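Local coordinates for putative uncharacterized protein (PDB 4GNX) that binds single-stranded DNA through a series of OB-fold domains, as a subunit of replication protein A that also carries a zinc site, at residues 51-57 with 93-99; 137-143 with 196-202; 296-302 with 346-351. One frame throughout, in Å; residues are numbered along the deposited sequence.

Contact 1: 51-57 with 93-99; sequences EIKATGF and NEYEITF. With nucleotides of chain G.
Phe57 and Thr98 meet at the DNA-facing end of this strand pair: Thr98 CG2 lies in the plane of the Phe57 ring, at its edge, 3.8 Å from Phe57 CD2. One face of that ring carries the thymine of DT2 of chain G, whose C5 sits over the ring centre, 3.6 Å above its plane. Holding CG anti to the carbonyl carbon (chi1 -71°) puts the Phe57 ring under the base. On the same side of the sheet the extended Lys53 chain runs alongside Glu96, but their charges do not pair: Lys53 NZ bonds to Phe88 O and Glu96 OE1 to Lys85 N. The reverse side is apolar, with Ala54 CB 3.5 Å from Phe99 CZ and the Ile52 and Ile97 side chains crossing at about a right angle, CG2 of the first against CD1 of the second. In the parallel ladder behind, Ile97 N donates to Lys53 O (2.7 Å), Thr55 N to Ile97 O and Phe99 N to Thr55 O. Past its far end Asn93 ND2 gives to Glu51 O (3.1 Å) while OD1 takes Tyr95 N in an Asx turn. A parallel pair within a mostly antiparallel sheet, with an aromatic presented to a base, is characteristic of a DNA-binding OB fold.

Contact 2: 137-143 with 196-202; sequences DVIGILD and KPVLAFK
Strands 137-143 and 198-201 run antiparallel, their axes 4.8 Å apart at an angle of 176°, with Val138-Phe201 and Gly140-Leu199 as hydrogen-bonded pairs and Leu142 N to Pro197 O (3.0 Å) extending the ladder. Ile139, Ile141, Val198 and Ala200 share one face, where the tip CD1 of Ile141 meets Val198 CG2 at 3.6 Å and Ile139 CG1 leans on Val198 CG1; helix 229-242 packs on this face through Leu234 and Tyr238. Leu199 and Phe201 occupy the reverse face, against Leu165 of strand 159-168. Leu199 CD1 rests on Leu142 CB, and Val138 O lies in the plane of the Phe201 ring, at its edge. Charged groups finish both ends. Lys202 doubles back through bends at chi2, chi3 and chi4 to bring NZ to the syn lone pair of Asp137 OD2 (2.7 Å). At the other end Lys196, bent at chi2, donates NZ to Asp143 O (2.8 Å), with Asp143 OD1 only a long salt-bridge partner at 3.7 Å. Asp137 OD2 also accepts from Glu120 N, OD1 takes Gly203 N, and Lys202 has a cation-pi partner in Tyr119. Several bonds thus grip the buried carboxylate of Asp137, which Lys202, at the corner of its strand, probably helps to keep ionised.

Contact 3: 296-302 with 346-351; sequences ATVVYIK and LSTNVA. With nucleotides of chain G.
A classic beta bulge interrupts this strand pair of an OB-fold sheet that borders bound DNA: Val299 and Tyr300 both face Asn349, and the register shifts by one between Val298 and Tyr300. Asn349 O takes both amides, Val299 N at 3.0 Å and Tyr300 N at 3.2 Å, the latter on a lone pair in the carbonyl plane. Tyr300 O is doubly engaged too, by Asn349 N and by the hydroxyl Thr348 OG1 (2.9 Å), which approaches from 38° above the carbonyl plane. Thr348 directs OG1 there by setting it anti to its own amide nitrogen (chi1 -172°), where it also touches Val298 CG1. Regular bonds continue on either side of the bulge, through Thr297 and Ala351 in one direction and through Lys302 N to Ser347 O in the other. On the face of Val298, Ile301 and Val350, Ile301 CG2 meets Leu346 CD1 (3.7 Å). From the bulge itself, Tyr300 OH donates to phosphate oxygen OP1 of DT19 of chain G (2.7 Å), a group near the plane of the tyrosine ring, while Tyr300 CD1 touches the sugar of DT20 of chain G. Ser347 OG donates to O2 of DT18 of chain G (2.8 Å), and extended Lys302 brings NZ to the same O2 at 3.3 Å. Three consecutive nucleotides are therefore contacted through phosphate, sugar and base edge, and the positive lysine probably adds electrostatic attraction to the polar bonds.

The three contacts follow one another along the chain, each in a different part of it, consistent with three separate OB-type modules. Contacts 1 and 3 both touch chain G, but near different parts of it: DT2 at 51-57 with 93-99, and DT18 to DT20 at 296-302 with 346-351. Their centres lie 45 Å apart. Contact 2 stands back from the nucleic acid, its nearest atom about 11 Å away, and belongs to the interior of its domain. It approaches contact 1 to about 7 Å between nearest atoms without touching, whereas contact 3 stays about 31 Å from either. The DNA strand thus connects contacts 1 and 3, which have no direct touch.

Contact 1: 51-57 with 93-99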
loop_
_atom_site.group_PDB
_atom_site.type_symbol
_atom_site.label_atom_id
_atom_site.label_comp_id
_atom_site.label_asym_id
_atom_site.label_seq_id
_atom_site.Cartn_x
_atom_site.Cartn_y
_atom_site.Cartn_z
ATOM N N GLU C 51 25.669 -3.952 5.487
ATOM C CA GLU C 51 24.891 -4.568 6.543
ATOM C C GLU C 51 24.421 -5.975 6.174
ATOM O O GLU C 51 24.250 -6.293 4.994
ATOM C CB GLU C 51 23.698 -3.685 6.901
ATOM C CG GLU C 51 24.088 -2.366 7.558
ATOM C CD GLU C 51 22.917 -1.403 7.747
ATOM O OE1 GLU C 51 22.592 -0.659 6.785
ATOM O OE2 GLU C 51 22.333 -1.373 8.864
ATOM N N ILE C 52 24.226 -6.823 7.182
ATOM C CA ILE C 52 23.611 -8.116 6.943
ATOM C C ILE C 52 22.866 -8.586 8.180
ATOM O O ILE C 52 23.267 -8.280 9.310
ATOM C CB ILE C 52 24.633 -9.188 6.469
ATOM C CG1 ILE C 52 23.911 -10.469 6.040
ATOM C CG2 ILE C 52 25.658 -9.494 7.554
ATOM C CD1 ILE C 52 24.536 -11.202 4.875
ATOM N N LYS C 53 21.783 -9.325 7.933
ATOM C CA LYS C 53 21.029 -9.993 8.976
ATOM C C LYS C 53 21.552 -11.399 9.254
ATOM O O LYS C 53 21.824 -12.182 8.331
ATOM C CB LYS C 53 19.575 -10.099 8.565
ATOM C CG LYS C 53 18.681 -10.577 9.680
ATOM C CD LYS C 53 17.239 -10.697 9.226
ATOM C CE LYS C 53 16.403 -11.303 10.339
ATOM N NZ LYS C 53 14.949 -11.117 10.122
ATOM N N ALA C 54 21.661 -11.727 10.536
ATOM C CA ALA C 54 21.945 -13.084 10.939
ATOM C C ALA C 54 20.879 -13.603 11.913
ATOM O O ALA C 54 20.378 -12.854 12.757
ATOM C CB ALA C 54 23.310 -13.135 11.558
ATOM N N THR C 55 20.543 -14.882 11.795
ATOM C CA THR C 55 19.493 -15.479 12.613
ATOM C C THR C 55 19.955 -16.798 13.219
ATOM O O THR C 55 20.653 -17.600 12.578
ATOM C CB THR C 55 18.240 -15.782 11.768
ATOM O OG1 THR C 55 17.745 -14.576 11.178
ATOM C CG2 THR C 55 17.149 -16.414 12.614
ATOM N N GLY C 56 19.536 -17.035 14.454
ATOM C CA GLY C 56 19.786 -18.310 15.078
ATOM C C GLY C 56 18.479 -18.985 15.395
ATOM O O GLY C 56 17.550 -18.321 15.861
ATOM N N PHE C 57 18.414 -20.294 15.141
ATOM C CA PHE C 57 17.246 -21.101 15.447
ATOM C C PHE C 57 17.516 -22.105 16.570
ATOM O O PHE C 57 18.639 -22.586 16.734
ATOM C CB PHE C 57 16.796 -21.852 14.207
ATOM C CG PHE C 57 16.183 -20.986 13.149
ATOM C CD1 PHE C 57 14.816 -20.708 13.160
ATOM C CD2 PHE C 57 16.958 -20.478 12.111
ATOM C CE1 PHE C 57 14.235 -19.927 12.172
ATOM C CE2 PHE C 57 16.381 -19.691 11.121
ATOM C CZ PHE C 57 15.016 -19.420 11.152
ATOM N N ASN C 93 19.789 -6.256 1.544
ATOM C CA ASN C 93 20.682 -7.336 1.147
ATOM C C ASN C 93 19.973 -8.531 0.552
ATOM O O ASN C 93 19.001 -9.035 1.084
ATOM C CB ASN C 93 21.543 -7.779 2.326
ATOM C CG ASN C 93 22.827 -8.467 1.899
ATOM O OD1 ASN C 93 22.916 -9.101 0.825
ATOM N ND2 ASN C 93 23.843 -8.368 2.761
ATOM N N GLU C 94 20.493 -8.960 -0.583
ATOM C CA GLU C 94 20.137 -10.208 -1.249
ATOM C C GLU C 94 20.353 -11.450 -0.360
ATOM O O GLU C 94 19.587 -12.416 -0.422
ATOM C CB GLU C 94 21.020 -10.304 -2.487
ATOM C CG GLU C 94 20.708 -11.422 -3.459
ATOM C CD GLU C 94 21.858 -11.679 -4.419
ATOM O OE1 GLU C 94 21.604 -12.260 -5.500
ATOM O OE2 GLU C 94 23.014 -11.300 -4.091
ATOM N N TYR C 95 21.400 -11.438 0.461
ATOM C CA TYR C 95 21.648 -12.568 1.356
ATOM C C TYR C 95 21.395 -12.270 2.844
ATOM O O TYR C 95 21.251 -11.108 3.243
ATOM C CB TYR C 95 23.069 -13.104 1.150
ATOM C CG TYR C 95 23.374 -13.513 -0.281
ATOM C CD1 TYR C 95 22.559 -14.417 -0.949
ATOM C CD2 TYR C 95 24.489 -13.001 -0.956
ATOM C CE1 TYR C 95 22.823 -14.790 -2.245
ATOM C CE2 TYR C 95 24.770 -13.373 -2.256
ATOM C CZ TYR C 95 23.933 -14.267 -2.896
ATOM O OH TYR C 95 24.203 -14.645 -4.193
ATOM N N GLU C 96 21.285 -13.339 3.636
ATOM C CA GLU C 96 21.428 -13.271 5.096
ATOM C C GLU C 96 22.192 -14.477 5.665
ATOM O O GLU C 96 22.501 -15.428 4.932
ATOM C CB GLU C 96 20.098 -13.004 5.830
ATOM C CG GLU C 96 18.902 -13.851 5.437
ATOM C CD GLU C 96 17.555 -13.188 5.775
ATOM O OE1 GLU C 96 16.588 -13.941 6.047
ATOM O OE2 GLU C 96 17.433 -11.927 5.747
ATOM N N ILE C 97 22.527 -14.413 6.955
ATOM C CA ILE C 97 23.298 -15.465 7.605
ATOM C C ILE C 97 22.466 -16.274 8.585
ATOM O O ILE C 97 21.686 -15.715 9.351
ATOM C CB ILE C 97 24.459 -14.869 8.381
ATOM C CG1 ILE C 97 25.491 -14.269 7.425
ATOM C CG2 ILE C 97 25.072 -15.911 9.310
ATOM C CD1 ILE C 97 26.451 -13.320 8.114
ATOM N N THR C 98 22.636 -17.589 8.569
ATOM C CA THR C 98 22.017 -18.437 9.588
ATOM C C THR C 98 23.103 -19.137 10.397
ATOM O O THR C 98 23.996 -19.773 9.843
ATOM C CB THR C 98 21.064 -19.502 9.003
ATOM O OG1 THR C 98 20.375 -18.973 7.870
ATOM C CG2 THR C 98 20.036 -19.921 10.028
ATOM N N PHE C 99 23.021 -19.004 11.713
ATOM C CA PHE C 99 23.956 -19.654 12.594
ATOM C C PHE C 99 23.668 -21.146 12.655
ATOM O O PHE C 99 22.559 -21.575 12.993
ATOM C CB PHE C 99 23.880 -19.061 13.994
ATOM C CG PHE C 99 24.179 -17.598 14.054
ATOM C CD1 PHE C 99 25.149 -17.027 13.228
ATOM C CD2 PHE C 99 23.522 -16.789 14.980
ATOM C CE1 PHE C 99 25.438 -15.668 13.300
ATOM C CE2 PHE C 99 23.804 -15.431 15.057
ATOM C CZ PHE C 99 24.768 -14.872 14.219
ATOM P P DT G 2 11.932 -23.457 4.997
ATOM O OP1 DT G 2 10.843 -23.863 4.072
ATOM O OP2 DT G 2 12.553 -22.114 4.848
ATOM O "O5'" DT G 2 11.354 -23.617 6.475
ATOM C "C5'" DT G 2 11.620 -22.631 7.492
ATOM C "C4'" DT G 2 10.830 -22.947 8.741
ATOM O "O4'" DT G 2 11.554 -23.892 9.563
ATOM C "C3'" DT G 2 10.548 -21.741 9.632
ATOM O "O3'" DT G 2 9.256 -21.873 10.222
ATOM C "C2'" DT G 2 11.652 -21.799 10.671
ATOM C "C1'" DT G 2 11.986 -23.283 10.776
ATOM N N1 DT G 2 13.428 -23.561 10.936
ATOM C C2 DT G 2 13.834 -24.333 12.002
ATOM O O2 DT G 2 13.058 -24.804 12.819
ATOM N N3 DT G 2 15.191 -24.536 12.077
ATOM C C4 DT G 2 16.158 -24.052 11.215
ATOM O O4 DT G 2 17.341 -24.322 11.410
ATOM C C5 DT G 2 15.660 -23.245 10.120
ATOM C C7 DT G 2 16.630 -22.679 9.133
ATOM C C6 DT G 2 14.338 -23.040 10.042
#

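Contact 2: 137-143 with 196-202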
loop_
_atom_site.group_PDB
_atom_site.type_symbol
_atom_site.label_atom_id
_atom_site.label_comp_id
_atom_site.label_asym_id
_atom_site.label_seq_id
_atom_site.Cartn_x
_atom_site.Cartn_y
_atom_site.Cartn_z
ATOM N N ASP C 137 15.344 9.137 13.460
ATOM C CA ASP C 137 16.208 9.115 14.641
ATOM C C ASP C 137 15.866 10.233 15.614
ATOM O O ASP C 137 15.719 11.378 15.204
ATOM C CB ASP C 137 17.669 9.253 14.231
ATOM C CG ASP C 137 18.214 8.003 13.578
ATOM O OD1 ASP C 137 17.499 6.977 13.554
ATOM O OD2 ASP C 137 19.366 8.053 13.085
ATOM N N VAL C 138 15.766 9.907 16.901
ATOM C CA VAL C 138 15.385 10.891 17.922
ATOM C C VAL C 138 16.222 10.765 19.192
ATOM O O VAL C 138 16.418 9.664 19.701
ATOM C CB VAL C 138 13.882 10.777 18.295
ATOM C CG1 VAL C 138 13.580 11.444 19.629
ATOM C CG2 VAL C 138 13.001 11.368 17.204
ATOM N N ILE C 139 16.710 11.906 19.685
ATOM C CA ILE C 139 17.305 12.010 21.024
ATOM C C ILE C 139 16.543 13.012 21.918
ATOM O O ILE C 139 15.960 13.986 21.426
ATOM C CB ILE C 139 18.812 12.362 20.957
ATOM C CG1 ILE C 139 19.493 12.092 22.309
ATOM C CG2 ILE C 139 19.020 13.786 20.443
ATOM C CD1 ILE C 139 21.003 12.102 22.262
ATOM N N GLY C 140 16.545 12.761 23.225
ATOM C CA GLY C 140 15.884 13.642 24.187
ATOM C C GLY C 140 15.947 13.125 25.609
ATOM O O GLY C 140 16.391 11.999 25.855
ATOM N N ILE C 141 15.504 13.956 26.546
ATOM C CA ILE C 141 15.438 13.572 27.948
ATOM C C ILE C 141 14.172 12.767 28.162
ATOM O O ILE C 141 13.106 13.138 27.669
ATOM C CB ILE C 141 15.422 14.803 28.891
ATOM C CG1 ILE C 141 16.654 15.713 28.665
ATOM C CG2 ILE C 141 15.298 14.385 30.353
ATOM C CD1 ILE C 141 17.961 15.244 29.282
ATOM N N LEU C 142 14.305 11.647 28.872
ATOM C CA LEU C 142 13.156 10.910 29.393
ATOM C C LEU C 142 12.569 11.680 30.571
ATOM O O LEU C 142 13.266 11.974 31.547
ATOM C CB LEU C 142 13.558 9.506 29.853
ATOM C CG LEU C 142 12.504 8.717 30.645
ATOM C CD1 LEU C 142 11.427 8.171 29.723
ATOM C CD2 LEU C 142 13.138 7.592 31.450
ATOM N N ASP C 143 11.288 12.010 30.471
ATOM C CA ASP C 143 10.600 12.726 31.534
ATOM C C ASP C 143 10.015 11.736 32.553
ATOM O O ASP C 143 10.294 11.812 33.756
ATOM C CB ASP C 143 9.507 13.621 30.941
ATOM C CG ASP C 143 8.668 14.287 32.001
ATOM O OD1 ASP C 143 9.174 15.218 32.667
ATOM O OD2 ASP C 143 7.501 13.871 32.167
ATOM N N LYS C 196 16.102 11.177 35.234
ATOM C CA LYS C 196 16.054 11.958 33.986
ATOM C C LYS C 196 17.182 11.701 32.968
ATOM O O LYS C 196 17.902 12.631 32.583
ATOM C CB LYS C 196 15.967 13.453 34.321
ATOM C CG LYS C 196 14.601 14.072 34.078
ATOM C CD LYS C 196 13.562 13.715 35.123
ATOM C CE LYS C 196 12.211 14.230 34.660
ATOM N NZ LYS C 196 11.087 13.817 35.541
ATOM N N PRO C 197 17.318 10.446 32.505
ATOM C CA PRO C 197 18.441 10.146 31.634
ATOM C C PRO C 197 18.227 10.718 30.232
ATOM O O PRO C 197 17.122 11.154 29.898
ATOM C CB PRO C 197 18.424 8.620 31.583
ATOM C CG PRO C 197 16.976 8.272 31.692
ATOM C CD PRO C 197 16.365 9.318 32.583
ATOM N N VAL C 198 19.282 10.729 29.428
ATOM C CA VAL C 198 19.120 10.973 28.006
ATOM C C VAL C 198 18.941 9.622 27.333
ATOM O O VAL C 198 19.665 8.669 27.639
ATOM C CB VAL C 198 20.321 11.721 27.389
ATOM C CG1 VAL C 198 20.054 12.022 25.920
ATOM C CG2 VAL C 198 20.598 13.011 28.149
ATOM N N LEU C 199 17.962 9.547 26.435
ATOM C CA LEU C 199 17.751 8.356 25.621
ATOM C C LEU C 199 17.899 8.678 24.148
ATOM O O LEU C 199 17.359 9.683 23.664
ATOM C CB LEU C 199 16.374 7.769 25.866
ATOM C CG LEU C 199 16.048 7.347 27.292
ATOM C CD1 LEU C 199 14.658 6.722 27.335
ATOM C CD2 LEU C 199 17.100 6.398 27.846
ATOM N N ALA C 200 18.627 7.811 23.445
ATOM C CA ALA C 200 18.930 8.000 22.026
ATOM C C ALA C 200 18.334 6.869 21.191
ATOM O O ALA C 200 18.604 5.694 21.438
ATOM C CB ALA C 200 20.436 8.092 21.815
ATOM N N PHE C 201 17.536 7.227 20.195
ATOM C CA PHE C 201 16.839 6.234 19.393
ATOM C C PHE C 201 17.271 6.194 17.931
ATOM O O PHE C 201 17.334 7.236 17.259
ATOM C CB PHE C 201 15.338 6.461 19.487
ATOM C CG PHE C 201 14.769 6.149 20.835
ATOM C CD1 PHE C 201 14.764 7.105 21.845
ATOM C CD2 PHE C 201 14.240 4.893 21.105
ATOM C CE1 PHE C 201 14.242 6.816 23.099
ATOM C CE2 PHE C 201 13.712 4.604 22.359
ATOM C CZ PHE C 201 13.718 5.567 23.359
ATOM N N LYS C 202 17.576 4.982 17.453
ATOM C CA LYS C 202 17.868 4.739 16.033
ATOM C C LYS C 202 16.748 3.932 15.384
ATOM O O LYS C 202 16.324 2.900 15.914
ATOM C CB LYS C 202 19.225 4.044 15.842
ATOM C CG LYS C 202 20.020 4.567 14.653
ATOM C CD LYS C 202 19.674 3.844 13.364
ATOM C CE LYS C 202 19.447 4.814 12.216
ATOM N NZ LYS C 202 20.545 5.798 12.057
#

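Contact 3: 296-302 with 346-351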
loop_
_atom_site.group_PDB
_atom_site.type_symbol
_atom_site.label_atom_id
_atom_site.label_comp_id
_atom_site.label_asym_id
_atom_site.label_seq_id
_atom_site.Cartn_x
_atom_site.Cartn_y
_atom_site.Cartn_z
ATOM N N ALA C 296 -10.626 0.607 -1.803
ATOM C CA ALA C 296 -11.650 -0.262 -2.385
ATOM C C ALA C 296 -12.315 0.354 -3.595
ATOM O O ALA C 296 -12.186 1.567 -3.833
ATOM C CB ALA C 296 -12.683 -0.652 -1.353
ATOM N N THR C 297 -13.011 -0.481 -4.361
ATOM C CA THR C 297 -13.655 -0.034 -5.581
ATOM C C THR C 297 -15.142 -0.021 -5.356
ATOM O O THR C 297 -15.698 -0.998 -4.839
ATOM C CB THR C 297 -13.366 -0.975 -6.756
ATOM O OG1 THR C 297 -11.955 -1.004 -7.007
ATOM C CG2 THR C 297 -14.071 -0.508 -7.990
ATOM N N VAL C 298 -15.797 1.073 -5.747
ATOM C CA VAL C 298 -17.238 1.088 -5.675
ATOM C C VAL C 298 -17.752 0.132 -6.737
ATOM O O VAL C 298 -17.482 0.298 -7.920
ATOM C CB VAL C 298 -17.855 2.502 -5.799
ATOM C CG1 VAL C 298 -19.368 2.414 -5.940
ATOM C CG2 VAL C 298 -17.509 3.340 -4.578
ATOM N N VAL C 299 -18.472 -0.883 -6.279
ATOM C CA VAL C 299 -19.098 -1.891 -7.129
ATOM C C VAL C 299 -20.615 -1.670 -7.290
ATOM O O VAL C 299 -21.186 -2.053 -8.310
ATOM C CB VAL C 299 -18.805 -3.284 -6.545
ATOM C CG1 VAL C 299 -19.934 -4.256 -6.795
ATOM C CG2 VAL C 299 -17.498 -3.815 -7.087
ATOM N N TYR C 300 -21.265 -1.069 -6.292
ATOM C CA TYR C 300 -22.718 -0.836 -6.341
ATOM C C TYR C 300 -23.180 0.284 -5.420
ATOM O O TYR C 300 -22.715 0.397 -4.284
ATOM C CB TYR C 300 -23.501 -2.112 -5.989
ATOM C CG TYR C 300 -25.018 -1.962 -6.079
ATOM C CD1 TYR C 300 -25.660 -1.910 -7.322
ATOM C CD2 TYR C 300 -25.808 -1.876 -4.930
ATOM C CE1 TYR C 300 -27.038 -1.769 -7.424
ATOM C CE2 TYR C 300 -27.188 -1.733 -5.023
ATOM C CZ TYR C 300 -27.800 -1.679 -6.270
ATOM O OH TYR C 300 -29.170 -1.536 -6.375
ATOM N N ILE C 301 -24.104 1.096 -5.934
ATOM C CA ILE C 301 -24.835 2.086 -5.135
ATOM C C ILE C 301 -26.307 1.729 -5.147
ATOM O O ILE C 301 -26.885 1.503 -6.204
ATOM C CB ILE C 301 -24.608 3.515 -5.650
ATOM C CG1 ILE C 301 -23.101 3.790 -5.734
ATOM C CG2 ILE C 301 -25.243 4.509 -4.699
ATOM C CD1 ILE C 301 -22.660 4.632 -6.907
ATOM N N LYS C 302 -26.892 1.626 -3.964
ATOM C CA LYS C 302 -28.305 1.273 -3.807
ATOM C C LYS C 302 -29.188 2.433 -4.267
ATOM O O LYS C 302 -29.112 3.534 -3.710
ATOM C CB LYS C 302 -28.573 0.925 -2.349
ATOM C CG LYS C 302 -30.028 0.800 -1.955
ATOM C CD LYS C 302 -30.133 0.574 -0.452
ATOM C CE LYS C 302 -31.448 -0.088 -0.086
ATOM N NZ LYS C 302 -31.433 -0.628 1.300
ATOM N N LEU C 346 -26.298 7.587 1.521
ATOM C CA LEU C 346 -25.711 6.649 0.592
ATOM C C LEU C 346 -25.440 5.261 1.175
ATOM O O LEU C 346 -24.805 5.118 2.222
ATOM C CB LEU C 346 -24.404 7.230 0.080
ATOM C CG LEU C 346 -23.626 6.415 -0.951
ATOM C CD1 LEU C 346 -23.903 7.002 -2.325
ATOM C CD2 LEU C 346 -22.139 6.488 -0.634
ATOM N N SER C 347 -25.912 4.238 0.473
ATOM C CA SER C 347 -25.568 2.869 0.814
ATOM C C SER C 347 -24.765 2.252 -0.329
ATOM O O SER C 347 -25.311 1.990 -1.409
ATOM C CB SER C 347 -26.829 2.056 1.063
ATOM O OG SER C 347 -26.575 1.039 2.008
ATOM N N THR C 348 -23.472 2.013 -0.104
ATOM C CA THR C 348 -22.606 1.556 -1.186
ATOM C C THR C 348 -21.801 0.302 -0.900
ATOM O O THR C 348 -21.155 0.206 0.128
ATOM C CB THR C 348 -21.652 2.670 -1.637
ATOM O OG1 THR C 348 -20.963 2.225 -2.802
ATOM C CG2 THR C 348 -20.636 3.017 -0.551
ATOM N N ASN C 349 -21.838 -0.648 -1.826
ATOM C CA ASN C 349 -21.062 -1.882 -1.721
ATOM C C ASN C 349 -19.679 -1.778 -2.392
ATOM O O ASN C 349 -19.564 -1.559 -3.603
ATOM C CB ASN C 349 -21.855 -3.054 -2.312
ATOM C CG ASN C 349 -21.230 -4.412 -2.006
ATOM O OD1 ASN C 349 -20.829 -5.123 -2.906
ATOM N ND2 ASN C 349 -21.159 -4.777 -0.729
ATOM N N VAL C 350 -18.627 -1.941 -1.595
ATOM C CA VAL C 350 -17.259 -1.799 -2.080
ATOM C C VAL C 350 -16.527 -3.114 -1.951
ATOM O O VAL C 350 -16.793 -3.888 -1.030
ATOM C CB VAL C 350 -16.471 -0.681 -1.345
ATOM C CG1 VAL C 350 -17.232 0.639 -1.402
ATOM C CG2 VAL C 350 -16.134 -1.066 0.092
ATOM N N ALA C 351 -15.606 -3.363 -2.881
ATOM C CA ALA C 351 -14.855 -4.620 -2.913
ATOM C C ALA C 351 -13.374 -4.391 -3.120
ATOM O O ALA C 351 -12.970 -3.373 -3.661
ATOM C CB ALA C 351 -15.387 -5.521 -4.004
ATOM P P DT G 19 -31.144 -3.301 -3.563
ATOM O OP1 DT G 19 -30.122 -2.300 -3.954
ATOM O OP2 DT G 19 -32.264 -2.883 -2.683
ATOM O "O5'" DT G 19 -31.795 -3.826 -4.924
ATOM C "C5'" DT G 19 -31.459 -5.101 -5.510
ATOM C "C4'" DT G 19 -30.141 -5.017 -6.246
ATOM O "O4'" DT G 19 -29.056 -5.251 -5.320
ATOM C "C3'" DT G 19 -29.942 -6.066 -7.332
ATOM O "O3'" DT G 19 -28.931 -5.575 -8.216
ATOM C "C2'" DT G 19 -29.420 -7.252 -6.540
ATOM C "C1'" DT G 19 -28.556 -6.580 -5.474
ATOM N N1 DT G 19 -28.556 -7.220 -4.137
ATOM C C2 DT G 19 -27.539 -6.885 -3.270
ATOM O O2 DT G 19 -26.640 -6.111 -3.562
ATOM N N3 DT G 19 -27.608 -7.498 -2.041
ATOM C C4 DT G 19 -28.572 -8.387 -1.605
ATOM O O4 DT G 19 -28.504 -8.855 -0.471
ATOM C C5 DT G 19 -29.613 -8.690 -2.565
ATOM C C7 DT G 19 -30.700 -9.643 -2.182
ATOM C C6 DT G 19 -29.555 -8.096 -3.764
ATOM P P DT G 18 -31.245 -7.387 1.887
ATOM O OP1 DT G 18 -32.677 -7.783 1.818
ATOM O OP2 DT G 18 -30.207 -8.423 2.127
ATOM O "O5'" DT G 18 -30.893 -6.631 0.531
ATOM C "C5'" DT G 18 -31.815 -5.691 -0.061
ATOM C "C4'" DT G 18 -31.076 -4.454 -0.519
ATOM O "O4'" DT G 18 -30.439 -3.854 0.624
ATOM C "C3'" DT G 18 -29.956 -4.713 -1.527
ATOM O "O3'" DT G 18 -30.389 -4.560 -2.891
ATOM C "C2'" DT G 18 -28.863 -3.731 -1.139
ATOM C "C1'" DT G 18 -29.251 -3.196 0.234
ATOM N N1 DT G 18 -28.260 -3.405 1.303
ATOM C C2 DT G 18 -27.843 -2.297 2.001
ATOM O O2 DT G 18 -28.229 -1.167 1.752
ATOM N N3 DT G 18 -26.944 -2.558 3.005
ATOM C C4 DT G 18 -26.443 -3.790 3.378
ATOM O O4 DT G 18 -25.641 -3.869 4.303
ATOM C C5 DT G 18 -26.935 -4.913 2.611
ATOM C C7 DT G 18 -26.444 -6.289 2.942
ATOM C C6 DT G 18 -27.814 -4.668 1.629
ATOM P P DT G 20 -28.465 -6.341 -9.545
ATOM O OP1 DT G 20 -29.163 -5.694 -10.686
ATOM O OP2 DT G 20 -28.614 -7.807 -9.343
ATOM O "O5'" DT G 20 -26.904 -6.013 -9.622
ATOM C "C5'" DT G 20 -26.400 -4.671 -9.425
ATOM C "C4'" DT G 20 -24.923 -4.556 -9.745
ATOM O "O4'" DT G 20 -24.126 -4.699 -8.548
ATOM C "C3'" DT G 20 -24.355 -5.545 -10.771
ATOM O "O3'" DT G 20 -23.806 -4.840 -11.896
ATOM C "C2'" DT G 20 -23.235 -6.273 -10.038
ATOM C "C1'" DT G 20 -23.431 -5.930 -8.570
ATOM N N1 DT G 20 -24.223 -6.903 -7.793
ATOM C C2 DT G 20 -24.422 -6.658 -6.452
ATOM O O2 DT G 20 -23.959 -5.690 -5.874
ATOM N N3 DT G 20 -25.184 -7.601 -5.808
ATOM C C4 DT G 20 -25.755 -8.735 -6.358
ATOM O O4 DT G 20 -26.412 -9.495 -5.650
ATOM C C5 DT G 20 -25.512 -8.923 -7.770
ATOM C C7 DT G 20 -26.090 -10.122 -8.453
ATOM C C6 DT G 20 -24.767 -8.011 -8.407
#